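PDB 2X9Z: CELL WALL surface anchor family protein from Streptococcus pneumoniae, which forms the repeating backbone subunit of the pneumococcal pilus, a surface fibre linked to cell adhesion. Local coordinates for residues 8-13 with 35-40; 51-56 with 91-96; 66-71 with 112-117. The protein carries 1 engineered substitution. One frame throughout, in Å; residues are numbered along the deposited sequence. Where two conformers were deposited one is given.

All three contacts are antiparallel strand pairs in one part of the chain, where two sheets face each other across a shared core. Interactions 1 and 3 lie in the same sheet, their centres about 9 Å apart, because strands 33-42 and 110-120 are neighbours there. Interaction 2 belongs to the second sheet, its centre about 11 Å from that of interaction 3 and about 15 Å from that of interaction 1. Trp53 and Phe91 meet Ile38, Ile114 and Tyr116 between the layers. Along the chain interaction 1 closes first, whereas the segments of 2 and 3 alternate, so the polypeptide passes from sheet to sheet and ties both layers into one compact unit of the pilin.

Interaction 1 of 3, residues 8-13 with 35-40; sequences DFKGKA and EYEIVT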
loop_
_atom_site.group_PDB
_atom_site.type_symbol
_atom_site.label_atom_id
_atom_site.label_comp_id
_atom_site.label_asym_id
_atom_site.label_seq_id
_atom_site.Cartn_x
_atom_site.Cartn_y
_atom_site.Cartn_z
ATOM N N ASP A 8 10.821 -3.835 4.586
ATOM C CA ASP A 8 12.107 -3.199 4.842
ATOM C C ASP A 8 13.040 -3.453 3.666
ATOM O O ASP A 8 12.646 -4.045 2.659
ATOM C CB ASP A 8 12.708 -3.750 6.147
ATOM C CG ASP A 8 13.554 -2.725 6.899
ATOM O OD1 ASP A 8 14.145 -1.822 6.267
ATOM O OD2 ASP A 8 13.623 -2.830 8.143
ATOM N N PHE A 9 14.272 -2.992 3.794
ATOM C CA PHE A 9 15.279 -3.297 2.790
ATOM C C PHE A 9 15.652 -4.774 2.855
ATOM O O PHE A 9 15.349 -5.460 3.836
ATOM C CB PHE A 9 16.499 -2.401 2.993
ATOM C CG PHE A 9 16.163 -0.940 2.983
ATOM C CD1 PHE A 9 16.335 -0.158 4.117
ATOM C CD2 PHE A 9 15.636 -0.355 1.842
ATOM C CE1 PHE A 9 15.997 1.186 4.103
ATOM C CE2 PHE A 9 15.308 0.991 1.824
ATOM C CZ PHE A 9 15.487 1.761 2.962
ATOM N N LYS A 10 16.282 -5.265 1.792
ATOM C CA LYS A 10 16.682 -6.667 1.696
ATOM C C LYS A 10 17.367 -7.169 2.969
ATOM O O LYS A 10 18.314 -6.549 3.463
ATOM C CB LYS A 10 17.599 -6.873 0.485
ATOM C CG LYS A 10 18.201 -8.263 0.381
ATOM C CD LYS A 10 18.945 -8.419 -0.937
ATOM C CE LYS A 10 19.472 -9.830 -1.121
ATOM N NZ LYS A 10 20.496 -10.170 -0.096
ATOM N N GLY A 11 16.870 -8.286 3.502
ATOM C CA GLY A 11 17.479 -8.927 4.653
ATOM C C GLY A 11 17.041 -8.398 6.007
ATOM O O GLY A 11 17.477 -8.908 7.041
ATOM N N LYS A 12 16.182 -7.384 6.015
ATOM C CA LYS A 12 15.862 -6.688 7.259
ATOM C C LYS A 12 14.402 -6.783 7.695
ATOM O O LYS A 12 14.072 -6.399 8.816
ATOM C CB LYS A 12 16.278 -5.219 7.157
ATOM C CG LYS A 12 17.777 -5.006 6.965
ATOM C CD LYS A 12 18.119 -3.518 6.952
ATOM C CE LYS A 12 19.610 -3.265 7.165
ATOM N NZ LYS A 12 20.439 -3.683 6.005
ATOM N N ALA A 13 13.528 -7.294 6.830
ATOM C CA ALA A 13 12.114 -7.394 7.188
ATOM C C ALA A 13 11.876 -8.523 8.187
ATOM O O ALA A 13 12.441 -9.606 8.062
ATOM C CB ALA A 13 11.256 -7.586 5.953
ATOM N N GLU A 35 17.197 -2.376 -2.799
ATOM C CA GLU A 35 16.500 -3.657 -2.751
ATOM C C GLU A 35 15.542 -3.722 -1.569
ATOM O O GLU A 35 15.909 -3.397 -0.435
ATOM C CB GLU A 35 17.506 -4.801 -2.676
ATOM C CG GLU A 35 18.389 -4.893 -3.910
ATOM C CD GLU A 35 19.478 -5.925 -3.762
ATOM O OE1 GLU A 35 20.451 -5.656 -3.024
ATOM O OE2 GLU A 35 19.360 -7.001 -4.380
ATOM N N TYR A 36 14.318 -4.166 -1.850
ATOM C CA TYR A 36 13.239 -4.214 -0.874
ATOM C C TYR A 36 12.697 -5.618 -0.675
ATOM O O TYR A 36 12.797 -6.474 -1.554
ATOM C CB TYR A 36 12.079 -3.343 -1.349
ATOM C CG TYR A 36 12.313 -1.853 -1.227
ATOM C CD1 TYR A 36 12.881 -1.121 -2.266
ATOM C CD2 TYR A 36 11.959 -1.177 -0.075
ATOM C CE1 TYR A 36 13.087 0.244 -2.150
ATOM C CE2 TYR A 36 12.151 0.174 0.042
ATOM C CZ TYR A 36 12.712 0.885 -0.991
ATOM O OH TYR A 36 12.904 2.241 -0.840
ATOM N N GLU A 37 12.081 -5.832 0.479
ATOM C CA GLU A 37 11.349 -7.063 0.717
ATOM C C GLU A 37 10.129 -6.815 1.599
ATOM O O GLU A 37 10.141 -5.954 2.493
ATOM C CB GLU A 37 12.255 -8.127 1.331
ATOM C CG GLU A 37 12.752 -7.788 2.714
ATOM C CD GLU A 37 13.740 -8.808 3.242
ATOM O OE1 GLU A 37 13.807 -8.984 4.471
ATOM O OE2 GLU A 37 14.454 -9.430 2.427
ATOM N N ILE A 38 9.070 -7.569 1.322
ATOM C CA ILE A 38 7.852 -7.553 2.113
ATOM C C ILE A 38 7.674 -8.984 2.609
ATOM O O ILE A 38 7.636 -9.920 1.806
ATOM C CB ILE A 38 6.631 -7.174 1.243
ATOM C CG1 ILE A 38 6.851 -5.833 0.528
ATOM C CG2 ILE A 38 5.354 -7.176 2.076
ATOM C CD1 ILE A 38 5.880 -5.614 -0.599
ATOM N N VAL A 39 7.593 -9.155 3.925
ATOM C CA VAL A 39 7.455 -10.478 4.516
ATOM C C VAL A 39 6.125 -10.554 5.261
ATOM O O VAL A 39 5.822 -9.679 6.086
ATOM C CB VAL A 39 8.619 -10.787 5.485
ATOM C CG1 VAL A 39 8.371 -12.088 6.218
ATOM C CG2 VAL A 39 9.951 -10.823 4.730
ATOM N N THR A 40 5.332 -11.579 4.951
ATOM C CA THR A 40 4.002 -11.739 5.535
ATOM C C THR A 40 3.867 -13.125 6.141
ATOM O O THR A 40 4.236 -14.123 5.519
ATOM C CB THR A 40 2.901 -11.540 4.466
ATOM O OG1 THR A 40 3.135 -10.304 3.784
ATOM C CG2 THR A 40 1.521 -11.504 5.109
HETATM O O HOH W 1 14.296 -10.629 6.292
#
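Glu37 OE1 is gripped by one backbone hydrogen bond, from Ala13 N to its anti lone pair at 2.9 Å, and a water 2.5 Å from OE1 probably bridges it to Ala13 O. The other oxygen, Glu37 OE2, takes a nearly straight bond (176°) from Gly11 N, also 2.9 Å long, which arrives from above the carboxylate plane. This places the carboxylate against the turn that follows strand 4-9. Glu37 CG occupies the crowded position between backbone N and carbonyl carbon (chi1 66°), and the chain then runs extended to the turn. Lys12 N closes that type II beta turn on Phe9 O, with Gly11 at positive phi. The negative group would suit the two backbone N-H dipoles directed at it. Ala13 CB packs against the Glu37 side chain, on OE1 and CG, and touches Val39 CG2 at 3.7 Å. Asp8 and Glu37 form a hydrogen-bonded antiparallel pair, and Lys10 N extends the pairing to Glu35 O at 2.9 Å. Phe9 and Tyr36 run side by side, CE2 of Phe9 lying 3.7 Å from CE2 of Tyr36, their ring planes oblique at 46°. Strand 4-9 is the outermost strand of its sheet within this chain. Strand 33-42 has strand 110-120 on its other side, where Tyr36 bonds to Tyr116 through the backbone, and Phe9 and Tyr36 both touch Val258 of strand 257-259.

Interaction 2 of 3, residues 51-56 with 91-96; sequences ANWSDR and FDLKLT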
loop_
_atom_site.group_PDB
_atom_site.type_symbol
_atom_site.label_atom_id
_atom_site.label_comp_id
_atom_site.label_asym_id
_atom_site.label_seq_id
_atom_site.Cartn_x
_atom_site.Cartn_y
_atom_site.Cartn_z
ATOM N N ALA A 51 -5.687 -12.929 -1.004
ATOM C CA ALA A 51 -4.420 -12.548 -0.402
ATOM C C ALA A 51 -3.720 -11.668 -1.430
ATOM O O ALA A 51 -3.123 -12.167 -2.384
ATOM C CB ALA A 51 -3.585 -13.769 -0.068
ATOM N N ASN A 52 -3.825 -10.356 -1.228
ATOM C CA ASN A 52 -3.355 -9.363 -2.187
ATOM C C ASN A 52 -2.371 -8.390 -1.539
ATOM O O ASN A 52 -2.638 -7.882 -0.446
ATOM C CB ASN A 52 -4.566 -8.594 -2.725
ATOM C CG ASN A 52 -4.190 -7.499 -3.709
ATOM O OD1 ASN A 52 -3.882 -7.771 -4.871
ATOM N ND2 ASN A 52 -4.237 -6.246 -3.251
ATOM N N TRP A 53 -1.259 -8.123 -2.217
ATOM C CA TRP A 53 -0.308 -7.112 -1.767
ATOM C C TRP A 53 -0.285 -5.975 -2.783
ATOM O O TRP A 53 -0.219 -6.208 -3.985
ATOM C CB TRP A 53 1.107 -7.681 -1.626
ATOM C CG TRP A 53 1.251 -8.709 -0.541
ATOM C CD1 TRP A 53 1.688 -8.495 0.745
ATOM C CD2 TRP A 53 0.953 -10.111 -0.638
ATOM N NE1 TRP A 53 1.686 -9.680 1.443
ATOM C CE2 TRP A 53 1.239 -10.684 0.621
ATOM C CE3 TRP A 53 0.475 -10.935 -1.664
ATOM C CZ2 TRP A 53 1.065 -12.042 0.881
ATOM C CZ3 TRP A 53 0.302 -12.285 -1.402
ATOM C CH2 TRP A 53 0.599 -12.823 -0.139
ATOM N N SER A 54 -0.310 -4.746 -2.292
ATOM C CA SER A 54 -0.347 -3.577 -3.149
ATOM C C SER A 54 0.744 -2.626 -2.647
ATOM O O SER A 54 0.816 -2.334 -1.456
ATOM C CB SER A 54 -1.738 -2.936 -3.064
ATOM O OG SER A 54 -1.869 -1.810 -3.913
ATOM N N ASP A 55 1.584 -2.143 -3.557
ATOM C CA ASP A 55 2.753 -1.354 -3.192
ATOM C C ASP A 55 2.897 -0.149 -4.128
ATOM O O ASP A 55 2.871 -0.298 -5.346
ATOM C CB ASP A 55 3.979 -2.267 -3.289
ATOM C CG ASP A 55 5.219 -1.690 -2.648
ATOM O OD1 ASP A 55 5.288 -0.481 -2.330
ATOM O OD2 ASP A 55 6.159 -2.493 -2.475
ATOM N N ARG A 56 3.041 1.046 -3.564
ATOM C CA ARG A 56 3.328 2.238 -4.365
ATOM C C ARG A 56 4.438 3.024 -3.702
ATOM O O ARG A 56 4.639 2.924 -2.493
ATOM C CB ARG A 56 2.091 3.122 -4.519
ATOM C CG ARG A 56 0.945 2.485 -5.295
ATOM C CD ARG A 56 1.306 2.306 -6.777
ATOM N NE ARG A 56 0.179 1.832 -7.592
ATOM C CZ ARG A 56 -0.242 0.571 -7.645
ATOM N NH1 ARG A 56 0.351 -0.359 -6.913
ATOM N NH2 ARG A 56 -1.267 0.244 -8.423
ATOM N N PHE A 91 3.348 -1.903 -7.815
ATOM C CA PHE A 91 2.771 -3.137 -8.305
ATOM C C PHE A 91 1.680 -3.657 -7.388
ATOM O O PHE A 91 1.548 -3.219 -6.233
ATOM C CB PHE A 91 3.855 -4.206 -8.465
ATOM C CG PHE A 91 4.471 -4.638 -7.160
ATOM C CD1 PHE A 91 3.933 -5.696 -6.428
ATOM C CD2 PHE A 91 5.584 -3.982 -6.656
ATOM C CE1 PHE A 91 4.501 -6.085 -5.217
ATOM C CE2 PHE A 91 6.154 -4.374 -5.452
ATOM C CZ PHE A 91 5.613 -5.426 -4.734
ATOM N N ASP A 92 0.906 -4.596 -7.915
ATOM C CA ASP A 92 -0.079 -5.338 -7.142
ATOM C C ASP A 92 0.135 -6.812 -7.445
ATOM O O ASP A 92 0.305 -7.189 -8.605
ATOM C CB ASP A 92 -1.494 -4.921 -7.546
ATOM C CG ASP A 92 -1.789 -3.475 -7.222
ATOM O OD1 ASP A 92 -2.437 -3.245 -6.190
ATOM O OD2 ASP A 92 -1.382 -2.572 -7.991
ATOM N N LEU A 93 0.151 -7.640 -6.402
ATOM C CA LEU A 93 0.415 -9.069 -6.550
ATOM C C LEU A 93 -0.660 -9.805 -5.767
ATOM O O LEU A 93 -0.800 -9.600 -4.563
ATOM C CB LEU A 93 1.809 -9.437 -6.022
ATOM C CG LEU A 93 2.318 -10.861 -6.310
ATOM C CD1 LEU A 93 3.840 -10.922 -6.226
ATOM C CD2 LEU A 93 1.695 -11.913 -5.389
ATOM N N LYS A 94 -1.430 -10.645 -6.450
ATOM C CA LYS A 94 -2.501 -11.368 -5.796
ATOM C C LYS A 94 -2.338 -12.865 -6.018
ATOM O O LYS A 94 -1.958 -13.305 -7.106
ATOM C CB LYS A 94 -3.851 -10.910 -6.339
ATOM C CG LYS A 94 -4.119 -11.306 -7.773
ATOM C CD LYS A 94 -5.592 -11.188 -8.096
ATOM C CE LYS A 94 -6.114 -12.467 -8.706
ATOM N NZ LYS A 94 -7.595 -12.441 -8.809
ATOM N N LEU A 95 -2.617 -13.655 -4.987
ATOM C CA LEU A 95 -2.572 -15.100 -5.156
ATOM C C LEU A 95 -3.792 -15.580 -5.945
ATOM O O LEU A 95 -4.914 -15.122 -5.709
ATOM C CB LEU A 95 -2.504 -15.815 -3.805
ATOM C CG LEU A 95 -1.284 -15.502 -2.940
ATOM C CD1 LEU A 95 -1.233 -16.447 -1.751
ATOM C CD2 LEU A 95 0.014 -15.586 -3.746
ATOM N N THR A 96 -3.570 -16.486 -6.895
ATOM C CA THR A 96 -4.670 -17.155 -7.584
ATOM C C THR A 96 -5.176 -18.283 -6.693
ATOM O O THR A 96 -4.646 -18.505 -5.605
ATOM C CB THR A 96 -4.190 -17.789 -8.885
ATOM O OG1 THR A 96 -3.204 -18.774 -8.568
ATOM C CG2 THR A 96 -3.584 -16.743 -9.812
HETATM O O HOH W 2 -5.981 -13.297 -3.912
#
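Arg56 reaches across to Asp92 with both terminal nitrogens on one oxygen: in this salt bridge NH2 of Arg56 lies 2.9 Å from OD2 of Asp92, on its syn lone pair, and NH1 of Arg56 meets the same atom at 3.0 Å from above the carboxylate. Guanidinium and carboxylate planes stand nearly perpendicular (82°), with OD2 in the guanidinium plane. Asp92 OD1 accepts the hydroxyl of Ser54, OG to OD1 2.8 Å, so the two oxygens of the carboxylate are held separately. On the face carrying Asp55 and Phe91, Asp55 CB lies over the phenyl ring in a CH-pi contact, 4.0 Å from its centroid. Further along this face the indole of Trp53 meets its neighbours by its edge: CE3 lies 3.4 Å from Leu93 O, and CZ3 touches Leu95 CG at 3.9 Å. Strands 50-57 and 90-95 run antiparallel, and five main-chain bonds, among them Trp53 N to Leu93 O at 2.8 Å (177°), fix the register within the Cna-B-like pilin fold. Arg56 is turned back by its bend at chi2 (-68°), which lets NH1 also bond Asp55 O; that carbonyl accepts Phe91 N as well. Outside the pair, Glu231 gives NH2 of Arg56 a second acidic partner, and Ser54 OG bonds Thr147 N. Asp55 OD1 takes Lys7 NZ, while Trp53 NE1 donates to Thr40 OG1 across the sandwich; strands 130-139 and 82-87 border the pair.

Interaction 3 of 3, residues 66-71 with 112-117; sequences GTVKVT and VKITYS
Thr67 directs its CB toward strand 110-120, and each branch beyond it finds a partner there. OG1, in the crowded position between backbone N and carbonyl carbon (chi1 68°), accepts Ser117 N at 3.0 Å with a nearly straight bond (170°). The same oxygen bonds Asn64 O and rests 3.6 Å from Tyr116 CB. The methyl, CG2, anti to the carbonyl carbon, reaches Ser117 OG at 3.6 Å, an oxygen that is itself hydrogen-bonded to Asn64 ND2. Thr67 O also faces strand 110-120: Tyr116 CA makes a CA-H...O contact with it at 3.5 Å, and a water 2.7 Å from Thr67 O links it to Thr115 OG1. From Lys69 onward the pairing is regular, with Lys69 opposite Thr115 and Thr71 opposite Lys113 as hydrogen-bonded antiparallel pairs; Lys69 N to Thr115 O, at 2.9 Å, is representative. Between them lies the non-hydrogen-bonded pair Val70 and Ile114, whose side chains share the apolar face with Val68 and Val112: CG1 of Val68 touches CG2 of Ile114 at 3.9 Å, and CG2 of Val70 meets CG1 of Val112 at 4.0 Å. The polar face carries Lys69, Thr71, Lys113 and Thr115. Strand 110-120 has 61-72 on one edge and 33-42 on the other, while Val68 and Val70 pack on Leu93 of strand 90-95 in the facing sheet.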
loop_
_atom_site.group_PDB
_atom_site.type_symbol
_atom_site.label_atom_id
_atom_site.label_comp_id
_atom_site.label_asym_id
_atom_site.label_seq_id
_atom_site.Cartn_x
_atom_site.Cartn_y
_atom_site.Cartn_z
ATOM N N GLY A 66 9.952 -5.809 -13.576
ATOM C CA GLY A 66 10.565 -7.080 -13.911
ATOM C C GLY A 66 11.359 -7.676 -12.761
ATOM O O GLY A 66 11.863 -8.794 -12.884
ATOM N N THR A 67 11.477 -6.944 -11.654
ATOM C CA THR A 67 12.301 -7.396 -10.531
ATOM C C THR A 67 11.539 -8.093 -9.404
ATOM O O THR A 67 12.146 -8.489 -8.413
ATOM C CB THR A 67 13.138 -6.242 -9.912
ATOM O OG1 THR A 67 12.280 -5.295 -9.263
ATOM C CG2 THR A 67 13.966 -5.539 -10.986
ATOM N N VAL A 68 10.222 -8.243 -9.537
ATOM C CA VAL A 68 9.428 -8.840 -8.461
ATOM C C VAL A 68 9.582 -10.357 -8.423
ATOM O O VAL A 68 9.389 -11.035 -9.439
ATOM C CB VAL A 68 7.931 -8.467 -8.565
ATOM C CG1 VAL A 68 7.151 -9.059 -7.404
ATOM C CG2 VAL A 68 7.755 -6.963 -8.597
ATOM N N LYS A 69 9.938 -10.876 -7.250
ATOM C CA LYS A 69 10.007 -12.314 -7.005
ATOM C C LYS A 69 9.171 -12.645 -5.775
ATOM O O LYS A 69 9.110 -11.863 -4.826
ATOM C CB LYS A 69 11.456 -12.750 -6.759
ATOM C CG LYS A 69 12.452 -12.348 -7.846
ATOM C CD LYS A 69 12.540 -13.372 -8.960
ATOM C CE LYS A 69 13.787 -13.163 -9.815
ATOM N NZ LYS A 69 13.758 -11.860 -10.515
ATOM N N VAL A 70 8.506 -13.792 -5.796
ATOM C CA VAL A 70 7.673 -14.186 -4.663
ATOM C C VAL A 70 7.892 -15.649 -4.280
ATOM O O VAL A 70 7.910 -16.536 -5.142
ATOM C CB VAL A 70 6.171 -13.906 -4.936
ATOM C CG1 VAL A 70 5.707 -14.579 -6.219
ATOM C CG2 VAL A 70 5.315 -14.333 -3.750
ATOM N N THR A 71 8.062 -15.879 -2.981
ATOM C CA THR A 71 8.289 -17.208 -2.434
ATOM C C THR A 71 7.335 -17.464 -1.274
ATOM O O THR A 71 6.902 -16.528 -0.593
ATOM C CB THR A 71 9.747 -17.378 -1.915
ATOM O OG1 THR A 71 10.005 -16.418 -0.882
ATOM C CG2 THR A 71 10.758 -17.207 -3.050
ATOM N N VAL A 112 5.259 -15.666 3.423
ATOM C CA VAL A 112 5.351 -15.183 2.048
ATOM C C VAL A 112 6.390 -14.077 2.004
ATOM O O VAL A 112 6.362 -13.178 2.835
ATOM C CB VAL A 112 4.003 -14.622 1.534
ATOM C CG1 VAL A 112 4.123 -14.226 0.064
ATOM C CG2 VAL A 112 2.892 -15.643 1.718
ATOM N N LYS A 113 7.311 -14.150 1.049
ATOM C CA LYS A 113 8.292 -13.092 0.866
ATOM C C LYS A 113 8.245 -12.585 -0.571
ATOM O O LYS A 113 8.297 -13.363 -1.529
ATOM C CB LYS A 113 9.698 -13.602 1.198
ATOM C CG LYS A 113 10.804 -12.564 1.034
ATOM C CD LYS A 113 12.124 -13.129 1.543
ATOM C CE LYS A 113 13.300 -12.239 1.220
ATOM N NZ LYS A 113 14.560 -12.881 1.675
ATOM N N ILE A 114 8.129 -11.272 -0.710
ATOM C CA ILE A 114 8.118 -10.622 -2.010
ATOM C C ILE A 114 9.324 -9.696 -2.054
ATOM O O ILE A 114 9.518 -8.871 -1.157
ATOM C CB ILE A 114 6.841 -9.791 -2.212
ATOM C CG1 ILE A 114 5.608 -10.691 -2.121
ATOM C CG2 ILE A 114 6.888 -9.037 -3.553
ATOM C CD1 ILE A 114 4.301 -9.915 -2.047
ATOM N N THR A 115 10.156 -9.845 -3.077
ATOM C CA THR A 115 11.332 -8.992 -3.218
ATOM C C THR A 115 11.270 -8.240 -4.538
ATOM O O THR A 115 10.662 -8.704 -5.510
ATOM C CB THR A 115 12.644 -9.798 -3.136
ATOM O OG1 THR A 115 12.709 -10.725 -4.225
ATOM C CG2 THR A 115 12.728 -10.575 -1.835
ATOM N N TYR A 116 11.908 -7.074 -4.567
ATOM C CA TYR A 116 11.971 -6.247 -5.773
ATOM C C TYR A 116 12.956 -5.120 -5.521
ATOM O O TYR A 116 13.443 -4.955 -4.406
ATOM C CB TYR A 116 10.596 -5.662 -6.113
ATOM C CG TYR A 116 10.111 -4.636 -5.117
ATOM C CD1 TYR A 116 10.386 -3.278 -5.298
ATOM C CD2 TYR A 116 9.392 -5.016 -3.992
ATOM C CE1 TYR A 116 9.950 -2.321 -4.385
ATOM C CE2 TYR A 116 8.944 -4.068 -3.072
ATOM C CZ TYR A 116 9.233 -2.724 -3.276
ATOM O OH TYR A 116 8.798 -1.788 -2.375
ATOM N N SER A 117 13.248 -4.344 -6.551
ATOM C CA SER A 117 14.113 -3.191 -6.352
ATOM C C SER A 117 13.517 -1.928 -6.951
ATOM O O SER A 117 12.569 -1.982 -7.750
ATOM C CB SER A 117 15.515 -3.448 -6.904
ATOM O OG SER A 117 15.489 -3.626 -8.308
HETATM O O HOH W 3 13.728 -9.407 -6.448
HETATM O O HOH W 4 11.020 -13.611 -2.620
#